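Caltubin, EF-hand (Lymnaea stagnalis, PDB 6VAN) probably binds calcium through EF-hand helix-loop-helix motifs, which here hold strontium ions. Local coordinates at residues Glu97-Val101 with Val118-Met123. Numbering follows the deposited sequence. Where two conformers were deposited one is given.
Sequences EAELV and VQGYYM. With SR (strontium ion), chain E; SR (strontium ion), chain H.
In a paired EF-hand domain, the exiting helix of one hand packs against the entering helix of the next, and residues 97-101 and 118-123 illustrate the principle. The first segment opens helix 97-106 with a regular alpha-helical bond, V101 N to E97 O at 3.0 Å; the second lies on helix 111-122 and includes a wider pi-type turn, M123 N bonding to V118 O at 2.9 Å. The short axes are nearly perpendicular, 99° apart with a closest approach of 10.5 Å, and the register is set by V101 and V118, whose CA atoms lie 6.2 Å apart.

Apolar packing centres on L100 (m, t), whose CA-to-CB bond points toward 118-123. Its CB meets V118 CG2 at 3.7 Å, while its CD1 lies 3.6 Å from CE of selenomethionine M123 and approaches the Y122 ring obliquely, 4.0 Å from CD2. V101 CG2 also touches V118 CG2, at 3.7 Å.

The polar link runs from E97, whose extended (t, t) chain carries its carboxylate to Q119: Q119 NE2 donates a nearly linear hydrogen bond to E97 OE2, 3.0 Å. E97 CG rests 3.8 Å from V118 CG1, and E97 OE1 lies 3.7 Å from M123 CG.

Metal ligation points away from this interface. E99 grips one strontium through OE1 and OE2, both at 2.5 Å, completing a site with D88, N90, D92 and F94; Q119 O binds another ion at 2.8 Å. The chemistry thus joins two hands through a mainly apolar interface with one hydrogen bond, Q119 to E97, while the adjacent E99 carboxylate serves the metal.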
loop_
_atom_site.group_PDB
_atom_site.type_symbol
_atom_site.label_atom_id
_atom_site.label_comp_id
_atom_site.label_asym_id
_atom_site.label_seq_id
_atom_site.Cartn_x
_atom_site.Cartn_y
_atom_site.Cartn_z
ATOM N N GLU A 97 7.705 -14.223 -3.205
ATOM C CA GLU A 97 8.314 -13.503 -4.314
ATOM C C GLU A 97 7.260 -13.306 -5.392
ATOM O O GLU A 97 7.123 -12.196 -5.881
ATOM C CB GLU A 97 9.512 -14.281 -4.825
ATOM C CG GLU A 97 10.236 -13.581 -5.941
ATOM C CD GLU A 97 11.511 -14.277 -6.345
ATOM O OE1 GLU A 97 12.410 -14.374 -5.497
ATOM O OE2 GLU A 97 11.590 -14.695 -7.501
ATOM N N ALA A 98 6.503 -14.336 -5.767
ATOM C CA ALA A 98 5.549 -14.216 -6.889
ATOM C C ALA A 98 4.423 -13.236 -6.550
ATOM O O ALA A 98 4.025 -12.448 -7.426
ATOM C CB ALA A 98 4.989 -15.555 -7.260
ATOM N N GLU A 99 3.901 -13.261 -5.326
ATOM C CA GLU A 99 2.843 -12.308 -4.920
ATOM C C GLU A 99 3.385 -10.873 -5.021
ATOM O O GLU A 99 2.654 -9.988 -5.540
ATOM C CB GLU A 99 2.379 -12.556 -3.481
ATOM C CG GLU A 99 1.484 -13.774 -3.358
ATOM C CD GLU A 99 1.176 -14.164 -1.916
ATOM O OE1 GLU A 99 2.061 -14.031 -1.021
ATOM O OE2 GLU A 99 0.042 -14.661 -1.661
ATOM N N LEU A 100 4.616 -10.629 -4.546
ATOM C CA LEU A 100 5.192 -9.268 -4.552
ATOM C C LEU A 100 5.415 -8.791 -5.987
ATOM O O LEU A 100 5.182 -7.597 -6.248
ATOM C CB LEU A 100 6.474 -9.275 -3.741
ATOM C CG LEU A 100 6.313 -9.490 -2.234
ATOM C CD1 LEU A 100 7.656 -9.837 -1.621
ATOM C CD2 LEU A 100 5.698 -8.251 -1.595
ATOM N N VAL A 101 5.841 -9.677 -6.868
ATOM C CA VAL A 101 6.100 -9.317 -8.293
ATOM C C VAL A 101 4.770 -8.989 -8.958
ATOM O O VAL A 101 4.675 -7.962 -9.636
ATOM C CB VAL A 101 6.848 -10.432 -9.025
ATOM C CG1 VAL A 101 6.838 -10.200 -10.518
ATOM C CG2 VAL A 101 8.251 -10.602 -8.493
ATOM N N VAL A 118 11.812 -6.957 -6.468
ATOM C CA VAL A 118 11.483 -8.007 -5.479
ATOM C C VAL A 118 12.722 -8.854 -5.244
ATOM O O VAL A 118 13.034 -9.148 -4.077
ATOM C CB VAL A 118 10.276 -8.833 -5.922
ATOM C CG1 VAL A 118 10.010 -9.977 -4.928
ATOM C CG2 VAL A 118 9.047 -7.939 -6.084
ATOM N N GLN A 119 13.399 -9.315 -6.285
ATOM C CA GLN A 119 14.532 -10.258 -6.113
ATOM C C GLN A 119 15.720 -9.551 -5.500
ATOM O O GLN A 119 16.539 -10.231 -4.846
ATOM C CB GLN A 119 14.935 -10.892 -7.433
ATOM C CG GLN A 119 13.860 -11.814 -7.947
ATOM C CD GLN A 119 14.282 -12.504 -9.211
ATOM O OE1 GLN A 119 15.100 -11.975 -9.981
ATOM N NE2 GLN A 119 13.685 -13.662 -9.450
ATOM N N GLY A 120 15.838 -8.252 -5.685
ATOM C CA GLY A 120 16.938 -7.507 -5.074
ATOM C C GLY A 120 16.517 -7.102 -3.692
ATOM O O GLY A 120 16.705 -7.873 -2.705
ATOM N N TYR A 121 15.855 -5.963 -3.603
ATOM C CA TYR A 121 15.536 -5.245 -2.344
ATOM C C TYR A 121 14.647 -6.104 -1.436
ATOM O O TYR A 121 14.959 -6.252 -0.247
ATOM C CB TYR A 121 14.903 -3.905 -2.698
ATOM C CG TYR A 121 14.278 -3.105 -1.582
ATOM C CD1 TYR A 121 14.878 -2.956 -0.344
ATOM C CD2 TYR A 121 13.100 -2.422 -1.816
ATOM C CE1 TYR A 121 14.292 -2.179 0.652
ATOM C CE2 TYR A 121 12.510 -1.636 -0.846
ATOM C CZ TYR A 121 13.095 -1.524 0.399
ATOM O OH TYR A 121 12.484 -0.731 1.327
ATOM N N TYR A 122 13.534 -6.608 -1.924
ATOM C CA TYR A 122 12.584 -7.285 -1.006
ATOM C C TYR A 122 13.169 -8.582 -0.461
ATOM O O TYR A 122 13.093 -8.831 0.763
ATOM C CB TYR A 122 11.224 -7.495 -1.643
ATOM C CG TYR A 122 10.433 -6.239 -1.899
ATOM C CD1 TYR A 122 10.848 -4.987 -1.463
ATOM C CD2 TYR A 122 9.250 -6.312 -2.595
ATOM C CE1 TYR A 122 10.104 -3.852 -1.707
ATOM C CE2 TYR A 122 8.487 -5.189 -2.830
ATOM C CZ TYR A 122 8.905 -3.961 -2.371
ATOM O OH TYR A 122 8.139 -2.840 -2.551
HETATM N N MSE A 123 13.778 -9.399 -1.324
HETATM C CA MSE A 123 14.301 -10.694 -0.891
HETATM C C MSE A 123 15.564 -10.519 -0.054
HETATM O O MSE A 123 15.971 -11.456 0.626
HETATM C CB MSE A 123 14.569 -11.625 -2.075
HETATM C CG MSE A 123 13.316 -12.199 -2.692
HETATM SE SE MSE A 123 12.099 -13.138 -1.428
HETATM C CE MSE A 123 10.513 -11.971 -1.197
HETATM SR SR SR E . 0.688 -15.289 0.714
HETATM SR SR SR H . 19.042 -11.452 -4.702
HETATM O O HOH W 1 18.578 -10.006 -2.613
HETATM O O HOH W 2 1.760 -17.340 -0.127
HETATM O O HOH W 3 16.948 -12.994 -4.632
#